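Local coordinates for protein xylose isomerase-like TIM barrel (Anabaena variabilis ATCC 29413, PDB 2QW5) that probably works as a zinc-dependent sugar isomerase or epimerase, holding a zinc ion and D-xylose together at the mouth of a TIM barrel, at residues I282-P287 against R297-I302; I182-H187 against S197-F202. All blocks are in the same frame, centred on the assembly; numbering follows the deposited sequence.

Contact 1 (I282-P287 against R297-I302); sequences IFNAIP and RRKFWI. With XLS (D-xylose), chain C.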
ATOM      1  N   ILE A 282      -7.098 -14.069  23.501  1.00 20.12           N
ATOM      2  CA  ILE A 282      -5.860 -14.409  22.851  1.00 20.79           C
ATOM      3  C   ILE A 282      -6.148 -14.469  21.324  1.00 21.51           C
ATOM      4  O   ILE A 282      -7.057 -15.199  20.867  1.00 18.68           O
ATOM      5  CB  ILE A 282      -5.316 -15.779  23.392  1.00 20.90           C
ATOM      6  CG1 ILE A 282      -4.934 -15.632  24.891  1.00 20.98           C
ATOM      7  CG2 ILE A 282      -4.098 -16.264  22.560  1.00 14.16           C
ATOM      8  CD1 ILE A 282      -4.454 -16.938  25.535  1.00 19.57           C
ATOM      9  N   PHE A 283      -5.350 -13.716  20.571  1.00 17.46           N
ATOM     10  CA  PHE A 283      -5.432 -13.620  19.121  1.00 14.43           C
ATOM     11  C   PHE A 283      -4.425 -14.617  18.569  1.00 17.66           C
ATOM     12  O   PHE A 283      -3.233 -14.384  18.591  1.00 19.43           O
ATOM     13  CB  PHE A 283      -5.110 -12.202  18.647  1.00 16.26           C
ATOM     14  CG  PHE A 283      -6.204 -11.233  18.921  1.00 16.05           C
ATOM     15  CD1 PHE A 283      -6.415 -10.766  20.204  1.00 20.09           C
ATOM     16  CD2 PHE A 283      -7.047 -10.806  17.912  1.00 20.22           C
ATOM     17  CE1 PHE A 283      -7.444  -9.849  20.482  1.00 14.63           C
ATOM     18  CE2 PHE A 283      -8.074  -9.857  18.196  1.00 18.18           C
ATOM     19  CZ  PHE A 283      -8.254  -9.415  19.488  1.00 21.26           C
ATOM     20  N   ASN A 284      -4.890 -15.767  18.107  1.00 17.84           N
ATOM     21  CA  ASN A 284      -3.953 -16.753  17.550  1.00 17.04           C
ATOM     22  C   ASN A 284      -3.374 -16.238  16.208  1.00 17.35           C
ATOM     23  O   ASN A 284      -3.963 -15.375  15.560  1.00 17.06           O
ATOM     24  CB  ASN A 284      -4.657 -18.106  17.443  1.00 14.99           C
ATOM     25  CG  ASN A 284      -3.704 -19.253  17.258  1.00 15.61           C
ATOM     26  OD1 ASN A 284      -2.491 -19.069  17.358  1.00 14.68           O
ATOM     27  ND2 ASN A 284      -4.248 -20.469  16.991  1.00 19.99           N
ATOM     28  N   ALA A 285      -2.192 -16.705  15.821  1.00 18.98           N
ATOM     29  CA  ALA A 285      -1.597 -16.335  14.515  1.00 19.48           C
ATOM     30  C   ALA A 285      -2.326 -17.097  13.377  1.00 20.89           C
ATOM     31  O   ALA A 285      -1.807 -18.033  12.777  1.00 18.09           O
ATOM     32  CB  ALA A 285      -0.075 -16.549  14.512  1.00 18.45           C
ATOM     33  N   ILE A 286      -3.576 -16.674  13.130  1.00 20.46           N
ATOM     34  CA  ILE A 286      -4.435 -17.229  12.097  1.00 19.02           C
ATOM     35  C   ILE A 286      -4.405 -16.206  10.982  1.00 17.11           C
ATOM     36  O   ILE A 286      -4.160 -14.994  11.254  1.00 15.18           O
ATOM     37  CB  ILE A 286      -5.932 -17.538  12.561  1.00 17.92           C
ATOM     38  CG1 ILE A 286      -6.620 -16.292  13.143  1.00 17.84           C
ATOM     39  CG2 ILE A 286      -5.942 -18.708  13.544  1.00 14.58           C
ATOM     40  CD1 ILE A 286      -8.139 -16.462  13.412  1.00 19.67           C
ATOM     41  N   PRO A 287      -4.708 -16.627   9.743  1.00 20.61           N
ATOM     42  CA  PRO A 287      -4.679 -15.684   8.608  1.00 22.47           C
ATOM     43  C   PRO A 287      -5.375 -14.328   8.837  1.00 22.32           C
ATOM     44  O   PRO A 287      -4.855 -13.295   8.400  1.00 23.16           O
ATOM     45  CB  PRO A 287      -5.351 -16.484   7.500  1.00 21.43           C
ATOM     46  CG  PRO A 287      -4.892 -17.893   7.775  1.00 23.83           C
ATOM     47  CD  PRO A 287      -5.052 -17.995   9.271  1.00 24.34           C
ATOM     48  N   ARG A 297       5.281 -14.067  15.832  1.00 18.05           N
ATOM     49  CA  ARG A 297       5.298 -15.277  16.648  1.00 14.90           C
ATOM     50  C   ARG A 297       4.670 -16.476  15.943  1.00 14.85           C
ATOM     51  O   ARG A 297       3.741 -16.341  15.135  1.00 17.19           O
ATOM     52  CB  ARG A 297       4.581 -15.068  17.993  1.00 15.04           C
ATOM     53  CG  ARG A 297       3.093 -14.556  17.943  1.00 19.00           C
ATOM     54  CD  ARG A 297       2.478 -14.519  19.339  1.00 16.78           C
ATOM     55  NE  ARG A 297       1.382 -13.549  19.443  1.00 22.08           N
ATOM     56  CZ  ARG A 297       0.103 -13.756  19.133  1.00 20.60           C
ATOM     57  NH1 ARG A 297      -0.311 -14.918  18.665  1.00 16.53           N
ATOM     58  NH2 ARG A 297      -0.771 -12.754  19.282  1.00 18.03           N
ATOM     59  N   ARG A 298       5.119 -17.656  16.343  1.00 12.67           N
ATOM     60  CA  ARG A 298       4.550 -18.874  15.792  1.00 13.44           C
ATOM     61  C   ARG A 298       3.091 -19.086  16.257  1.00 16.94           C
ATOM     62  O   ARG A 298       2.680 -18.644  17.360  1.00 16.67           O
ATOM     63  CB  ARG A 298       5.376 -20.096  16.185  1.00 16.28           C
ATOM     64  CG  ARG A 298       6.744 -20.115  15.611  1.00 15.48           C
ATOM     65  CD  ARG A 298       7.411 -21.448  15.938  1.00 19.17           C
ATOM     66  NE  ARG A 298       8.784 -21.469  15.443  1.00 24.26           N
ATOM     67  CZ  ARG A 298       9.168 -21.769  14.194  1.00 34.56           C
ATOM     68  NH1 ARG A 298       8.302 -22.101  13.230  1.00 36.95           N
ATOM     69  NH2 ARG A 298      10.465 -21.724  13.895  1.00 37.55           N
ATOM     70  N   LYS A 299       2.341 -19.761  15.387  1.00 18.38           N
ATOM     71  CA  LYS A 299       0.949 -20.095  15.617  1.00 20.00           C
ATOM     72  C   LYS A 299       0.840 -21.140  16.733  1.00 21.49           C
ATOM     73  O   LYS A 299       1.679 -22.033  16.843  1.00 19.29           O
ATOM     74  CB  LYS A 299       0.313 -20.660  14.330  1.00 19.77           C
ATOM     75  CG  LYS A 299      -1.202 -20.968  14.413  1.00 19.59           C
ATOM     76  CD  LYS A 299      -1.746 -21.464  13.090  1.00 21.18           C
ATOM     77  CE  LYS A 299      -3.260 -21.544  13.090  1.00 18.94           C
ATOM     78  NZ  LYS A 299      -3.786 -22.152  11.818  1.00 15.86           N
ATOM     79  N   PHE A 300      -0.195 -20.993  17.564  1.00 20.65           N
ATOM     80  CA  PHE A 300      -0.552 -22.030  18.550  1.00 20.02           C
ATOM     81  C   PHE A 300      -1.452 -22.940  17.713  1.00 20.30           C
ATOM     82  O   PHE A 300      -2.651 -22.665  17.516  1.00 22.18           O
ATOM     83  CB  PHE A 300      -1.285 -21.474  19.768  1.00 17.98           C
ATOM     84  CG  PHE A 300      -0.665 -20.238  20.334  1.00 15.14           C
ATOM     85  CD1 PHE A 300       0.680 -20.223  20.680  1.00 18.77           C
ATOM     86  CD2 PHE A 300      -1.438 -19.099  20.578  1.00 20.36           C
ATOM     87  CE1 PHE A 300       1.269 -19.109  21.250  1.00 17.80           C
ATOM     88  CE2 PHE A 300      -0.856 -17.967  21.156  1.00 22.99           C
ATOM     89  CZ  PHE A 300       0.512 -17.966  21.469  1.00 21.82           C
ATOM     90  N   TRP A 301      -0.851 -24.003  17.176  1.00 21.18           N
ATOM     91  CA  TRP A 301      -1.534 -24.859  16.219  1.00 20.37           C
ATOM     92  C   TRP A 301      -2.816 -25.451  16.770  1.00 22.72           C
ATOM     93  O   TRP A 301      -2.881 -25.842  17.926  1.00 21.72           O
ATOM     94  CB  TRP A 301      -0.629 -25.938  15.637  1.00 21.72           C
ATOM     95  CG  TRP A 301      -0.022 -26.847  16.606  1.00 21.08           C
ATOM     96  CD1 TRP A 301       1.143 -26.666  17.247  1.00 22.47           C
ATOM     97  CD2 TRP A 301      -0.500 -28.150  16.991  1.00 27.82           C
ATOM     98  NE1 TRP A 301       1.407 -27.732  18.059  1.00 21.03           N
ATOM     99  CE2 TRP A 301       0.432 -28.672  17.901  1.00 24.82           C
ATOM    100  CE3 TRP A 301      -1.635 -28.903  16.674  1.00 27.18           C
ATOM    101  CZ2 TRP A 301       0.281 -29.920  18.516  1.00 29.31           C
ATOM    102  CZ3 TRP A 301      -1.796 -30.163  17.286  1.00 25.45           C
ATOM    103  CH2 TRP A 301      -0.835 -30.648  18.205  1.00 28.67           C
ATOM    104  N   ILE A 302      -3.828 -25.484  15.920  1.00 24.08           N
ATOM    105  CA  ILE A 302      -5.163 -25.902  16.309  1.00 22.95           C
ATOM    106  C   ILE A 302      -5.302 -27.407  16.043  1.00 25.69           C
ATOM    107  O   ILE A 302      -5.271 -27.804  14.884  1.00 25.98           O
ATOM    108  CB  ILE A 302      -6.225 -25.100  15.582  1.00 20.92           C
ATOM    109  CG1 ILE A 302      -6.062 -23.603  15.889  1.00 15.47           C
ATOM    110  CG2 ILE A 302      -7.626 -25.553  16.044  1.00 23.06           C
ATOM    111  CD1 ILE A 302      -6.754 -22.667  14.841  1.00 18.69           C
TER
HETATM  112  C1  XLS C 401      -9.367  -6.268  18.483  1.00 51.13           C
HETATM  113  C2  XLS C 401     -10.798  -5.935  18.078  1.00 50.44           C
HETATM  114  C3  XLS C 401     -11.170  -6.378  16.618  1.00 49.90           C
HETATM  115  C4  XLS C 401     -12.586  -6.896  16.462  1.00 43.51           C
HETATM  116  O1  XLS C 401      -8.528  -5.461  19.318  1.00 37.62           O
HETATM  117  O2  XLS C 401     -11.737  -6.380  19.056  1.00 48.01           O
HETATM  118  O3  XLS C 401     -10.364  -7.363  15.970  1.00 53.13           O
HETATM  119  O4  XLS C 401     -13.460  -5.964  17.032  1.00 39.24           O
HETATM  120  O   HOH W   1       0.364 -17.792  18.042  1.00 19.45           O
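Two pieces of irregular chain, whose end-to-end directions differ by 84°, cross here and are tied mainly through Asn284 and Arg297. Asn284 is the tight part. Its CG stands anti to the backbone N (chi1 -164°), which brings the carboxamide alongside the backbone of Phe300, where it reads both polar groups: Phe300 N donates to a lone pair of Asn284 OD1 at 3.0 Å, and Asn284 ND2 donates to a lone pair of Phe300 O at 2.8 Å. This paired grip fixes the amide's rotation, and the amide plane lies only 14° from that of the Phe300 ring.

Arg297 makes the second tie. From the crowded position between the backbone N and the carbonyl carbon its chain runs extended to NE, and the guanidinium meets one carbonyl end-on: NH1 and NH2 both reach Phe283 O in the guanidinium plane, NH1 at 3.0 Å. A water accepts from Arg297 NH1 and donates to Asn284 OD1 and Arg298 O; it sits 3.2 Å above the Phe300 ring plane, over the centre. Apolar packing is lighter, with Ile282 CG2 3.9 Å from Phe300 CE2. Ala285 is the centre of an inverse gamma turn, and its O lies along the extended Lys299 chain, 3.4 Å from Lys299 CG; Lys299 NZ pairs with Asp306.

The loose part is the Arg298 side chain, which leads away to Glu153 of the second subunit, whose Ser148 and Asp149 bind the neighbouring backbone. On the inner side, Phe283 CZ lies 3.5 Å from xylose C1, so the Arg297 grip holds the backbone of a pocket residue. The contact spans the loops flanking helix 287-290, downstream of strand 278-280, and helix 314-332 packs against Ile282, Phe300 and Ile302.

Contact 2 (I182-H187 against S197-F202); sequences IEPITH and SQLIEF. With ZN (zinc ion), chain D; XLS (D-xylose), chain C.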
ATOM      1  N   ILE A 182     -18.238  -0.736  24.755  1.00 16.84           N
ATOM      2  CA  ILE A 182     -17.342  -0.112  23.778  1.00 16.33           C
ATOM      3  C   ILE A 182     -15.899  -0.287  24.236  1.00 17.43           C
ATOM      4  O   ILE A 182     -15.584  -0.113  25.411  1.00 16.28           O
ATOM      5  CB  ILE A 182     -17.615   1.398  23.569  1.00 15.20           C
ATOM      6  CG1 ILE A 182     -19.062   1.675  23.139  1.00 16.19           C
ATOM      7  CG2 ILE A 182     -16.680   1.972  22.479  1.00 14.43           C
ATOM      8  CD1 ILE A 182     -19.469   3.228  23.146  1.00 18.58           C
ATOM      9  N   GLU A 183     -15.015  -0.602  23.292  1.00 17.86           N
ATOM     10  CA  GLU A 183     -13.630  -0.937  23.599  1.00 17.22           C
ATOM     11  C   GLU A 183     -12.618   0.146  23.186  1.00 15.20           C
ATOM     12  O   GLU A 183     -12.556   0.504  22.014  1.00 15.39           O
ATOM     13  CB  GLU A 183     -13.281  -2.264  22.890  1.00 17.12           C
ATOM     14  CG  GLU A 183     -11.937  -2.857  23.338  1.00 17.23           C
ATOM     15  CD  GLU A 183     -11.563  -4.127  22.604  1.00 24.08           C
ATOM     16  OE1 GLU A 183     -12.167  -4.386  21.525  1.00 26.05           O
ATOM     17  OE2 GLU A 183     -10.648  -4.842  23.134  1.00 17.81           O
ATOM     18  N   PRO A 184     -11.844   0.690  24.159  1.00 17.92           N
ATOM     19  CA  PRO A 184     -10.673   1.487  23.804  1.00 16.32           C
ATOM     20  C   PRO A 184      -9.675   0.495  23.215  1.00 17.73           C
ATOM     21  O   PRO A 184      -9.475  -0.571  23.799  1.00 15.68           O
ATOM     22  CB  PRO A 184     -10.162   2.019  25.142  1.00 18.17           C
ATOM     23  CG  PRO A 184     -11.240   1.747  26.119  1.00 19.86           C
ATOM     24  CD  PRO A 184     -11.980   0.582  25.622  1.00 18.84           C
ATOM     25  N   ILE A 185      -9.141   0.804  22.039  1.00 16.50           N
ATOM     26  CA  ILE A 185      -8.210  -0.094  21.314  1.00 15.84           C
ATOM     27  C   ILE A 185      -6.966   0.710  20.985  1.00 16.25           C
ATOM     28  O   ILE A 185      -7.084   1.850  20.588  1.00 18.65           O
ATOM     29  CB  ILE A 185      -8.882  -0.636  20.039  1.00 14.05           C
ATOM     30  CG1 ILE A 185      -9.930  -1.692  20.415  1.00 13.38           C
ATOM     31  CG2 ILE A 185      -7.875  -1.259  19.056  1.00 13.18           C
ATOM     32  CD1 ILE A 185     -10.811  -2.180  19.282  1.00 16.29           C
ATOM     33  N   THR A 186      -5.804   0.097  21.100  1.00 16.58           N
ATOM     34  CA  THR A 186      -4.525   0.733  20.847  1.00 16.87           C
ATOM     35  C   THR A 186      -4.437   1.435  19.508  1.00 16.82           C
ATOM     36  O   THR A 186      -5.028   0.988  18.524  1.00 16.85           O
ATOM     37  CB  THR A 186      -3.329  -0.272  20.940  1.00 15.96           C
ATOM     38  OG1 THR A 186      -2.104   0.434  20.687  1.00 16.84           O
ATOM     39  CG2 THR A 186      -3.440  -1.440  19.949  1.00 14.68           C
ATOM     40  N   HIS A 187      -3.722   2.560  19.504  1.00 16.87           N
ATOM     41  CA  HIS A 187      -3.383   3.324  18.288  1.00 14.04           C
ATOM     42  C   HIS A 187      -2.742   2.446  17.190  1.00 14.68           C
ATOM     43  O   HIS A 187      -2.852   2.760  16.019  1.00 14.26           O
ATOM     44  CB  HIS A 187      -2.390   4.441  18.619  1.00 16.85           C
ATOM     45  CG  HIS A 187      -1.029   3.940  19.029  1.00 14.12           C
ATOM     46  ND1 HIS A 187       0.029   3.854  18.150  1.00 13.13           N
ATOM     47  CD2 HIS A 187      -0.584   3.425  20.199  1.00 16.98           C
ATOM     48  CE1 HIS A 187       1.071   3.348  18.776  1.00 17.89           C
ATOM     49  NE2 HIS A 187       0.727   3.076  20.019  1.00 13.64           N
ATOM     50  N   SER A 197      -9.635   7.517  28.708  1.00 18.71           N
ATOM     51  CA  SER A 197      -9.992   8.971  28.851  1.00 20.35           C
ATOM     52  C   SER A 197     -10.804   9.464  27.633  1.00 21.18           C
ATOM     53  O   SER A 197     -11.768  10.255  27.775  1.00 21.73           O
ATOM     54  CB  SER A 197      -8.738   9.839  29.058  1.00 19.99           C
ATOM     55  OG  SER A 197      -7.871   9.759  27.936  1.00 22.02           O
ATOM     56  N   GLN A 198     -10.422   8.991  26.444  1.00 19.07           N
ATOM     57  CA  GLN A 198     -11.101   9.358  25.194  1.00 20.25           C
ATOM     58  C   GLN A 198     -12.506   8.744  25.133  1.00 19.85           C
ATOM     59  O   GLN A 198     -13.436   9.381  24.649  1.00 19.71           O
ATOM     60  CB  GLN A 198     -10.263   8.913  23.973  1.00 21.47           C
ATOM     61  CG  GLN A 198      -8.905   9.650  23.885  1.00 20.50           C
ATOM     62  CD  GLN A 198      -7.903   9.041  22.945  1.00 20.02           C
ATOM     63  OE1 GLN A 198      -7.980   7.842  22.624  1.00 17.49           O
ATOM     64  NE2 GLN A 198      -6.959   9.876  22.460  1.00 18.55           N
ATOM     65  N   LEU A 199     -12.645   7.482  25.553  1.00 20.22           N
ATOM     66  CA  LEU A 199     -13.972   6.839  25.603  1.00 18.79           C
ATOM     67  C   LEU A 199     -14.883   7.457  26.690  1.00 20.19           C
ATOM     68  O   LEU A 199     -16.087   7.577  26.476  1.00 17.35           O
ATOM     69  CB  LEU A 199     -13.849   5.338  25.805  1.00 20.45           C
ATOM     70  CG  LEU A 199     -15.126   4.507  25.779  1.00 21.95           C
ATOM     71  CD1 LEU A 199     -16.020   4.832  24.584  1.00 14.63           C
ATOM     72  CD2 LEU A 199     -14.742   3.025  25.804  1.00 16.27           C
ATOM     73  N   ILE A 200     -14.299   7.844  27.831  1.00 19.35           N
ATOM     74  CA  ILE A 200     -15.037   8.477  28.913  1.00 20.86           C
ATOM     75  C   ILE A 200     -15.582   9.808  28.409  1.00 22.18           C
ATOM     76  O   ILE A 200     -16.768  10.110  28.634  1.00 23.83           O
ATOM     77  CB  ILE A 200     -14.219   8.625  30.195  1.00 22.26           C
ATOM     78  CG1 ILE A 200     -14.165   7.278  30.942  1.00 18.41           C
ATOM     79  CG2 ILE A 200     -14.855   9.653  31.144  1.00 17.58           C
ATOM     80  CD1 ILE A 200     -13.205   7.233  32.091  1.00 20.13           C
ATOM     81  N   GLU A 201     -14.755  10.565  27.699  1.00 24.30           N
ATOM     82  CA  GLU A 201     -15.185  11.836  27.074  1.00 24.51           C
ATOM     83  C   GLU A 201     -16.340  11.646  26.056  1.00 23.74           C
ATOM     84  O   GLU A 201     -17.294  12.428  26.034  1.00 23.84           O
ATOM     85  CB  GLU A 201     -13.987  12.516  26.416  1.00 26.92           C
ATOM     86  CG  GLU A 201     -14.268  13.940  25.847  1.00 31.11           C
ATOM     87  CD  GLU A 201     -12.990  14.697  25.379  1.00 36.45           C
ATOM     88  OE1 GLU A 201     -11.831  14.203  25.561  1.00 49.92           O
ATOM     89  OE2 GLU A 201     -13.166  15.807  24.821  1.00 56.24           O
ATOM     90  N   PHE A 202     -16.251  10.594  25.236  1.00 22.12           N
ATOM     91  CA  PHE A 202     -17.293  10.249  24.268  1.00 21.29           C
ATOM     92  C   PHE A 202     -18.610   9.978  24.976  1.00 21.69           C
ATOM     93  O   PHE A 202     -19.671  10.516  24.567  1.00 21.58           O
ATOM     94  CB  PHE A 202     -16.899   9.015  23.423  1.00 21.74           C
ATOM     95  CG  PHE A 202     -18.011   8.509  22.519  1.00 19.00           C
ATOM     96  CD1 PHE A 202     -18.284   9.143  21.321  1.00 22.84           C
ATOM     97  CD2 PHE A 202     -18.798   7.428  22.889  1.00 18.63           C
ATOM     98  CE1 PHE A 202     -19.322   8.706  20.488  1.00 22.51           C
ATOM     99  CE2 PHE A 202     -19.864   6.974  22.053  1.00 19.24           C
ATOM    100  CZ  PHE A 202     -20.104   7.612  20.848  1.00 24.21           C
TER
HETATM  101 ZN    ZN D 400     -10.108  -6.906  23.238  0.50 24.74          ZN
HETATM  102  C1  XLS C 401      -9.367  -6.268  18.483  1.00 51.13           C
HETATM  103  C2  XLS C 401     -10.798  -5.935  18.078  1.00 50.44           C
HETATM  104  C3  XLS C 401     -11.170  -6.378  16.618  1.00 49.90           C
HETATM  105  C4  XLS C 401     -12.586  -6.896  16.462  1.00 43.51           C
HETATM  106  O1  XLS C 401      -8.528  -5.461  19.318  1.00 37.62           O
HETATM  107  O2  XLS C 401     -11.737  -6.380  19.056  1.00 48.01           O
HETATM  108  O3  XLS C 401     -10.364  -7.363  15.970  1.00 53.13           O
HETATM  109  O4  XLS C 401     -13.460  -5.964  17.032  1.00 39.24           O
HETATM  110  O   HOH W   2      -9.121  -6.635  21.486  1.00 27.65           O
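The Phe202 ring meets Ile182 CD1 obliquely through CE2, at 3.9 Å, while the Glu183 carboxylate, a second flat group of the contact, is turned from the helix and divides its two oxygens between metal and sugar. Leu199 carries most of the helix side. With CG anti to the backbone N (chi1 -176°), it forks over the end of the strand: CD1 lies 3.6 Å from Ile182 CG2, whereas CD2 touches the Pro184 ring, 3.7 Å from CD, and comes within 3.3 Å of Ile182 O. Ile182 and Leu199 cross obliquely; Pro184 crosses Leu199 at about a right angle. The packing is wholly apolar in its side chains and buries 186 Å².

Between Ile182 and Pro184, Glu183 points the other way on an extended chain. Its OE2 binds zinc at 2.1 Å, and OE1 accepts a hydrogen bond from xylose O2 at 3.2 Å. Asp216, Gln247, Glu281 and a water complete the metal site; that water also donates to xylose O1. Alternation along the chain thus separates an apolar outer face from a metal- and sugar-binding inner one, and zinc probably keeps Glu183 ionised, consistent with a metal-dependent isomerase.

Overall arrangement
Contact 2 comes first along the chain and closes before contact 1 opens; their centres lie 27 Å apart, and their nearest atoms about 6 Å apart without touching. Both lie at strand ends of the same closed, eight-stranded parallel barrel: 182-187 starts on the last residue of the fifth strand, 179-182, and 282-287 starts just beyond the eighth, 278-280. Contact 2 packs that strand end against helix 196-203, whereas contact 1 joins loops around helix 287-290 beside helix 314-332. Each reaches the xylose from its own sector of the barrel mouth, so the pocket is assembled from strand ends well separated in sequence, as expected of a TIM barrel.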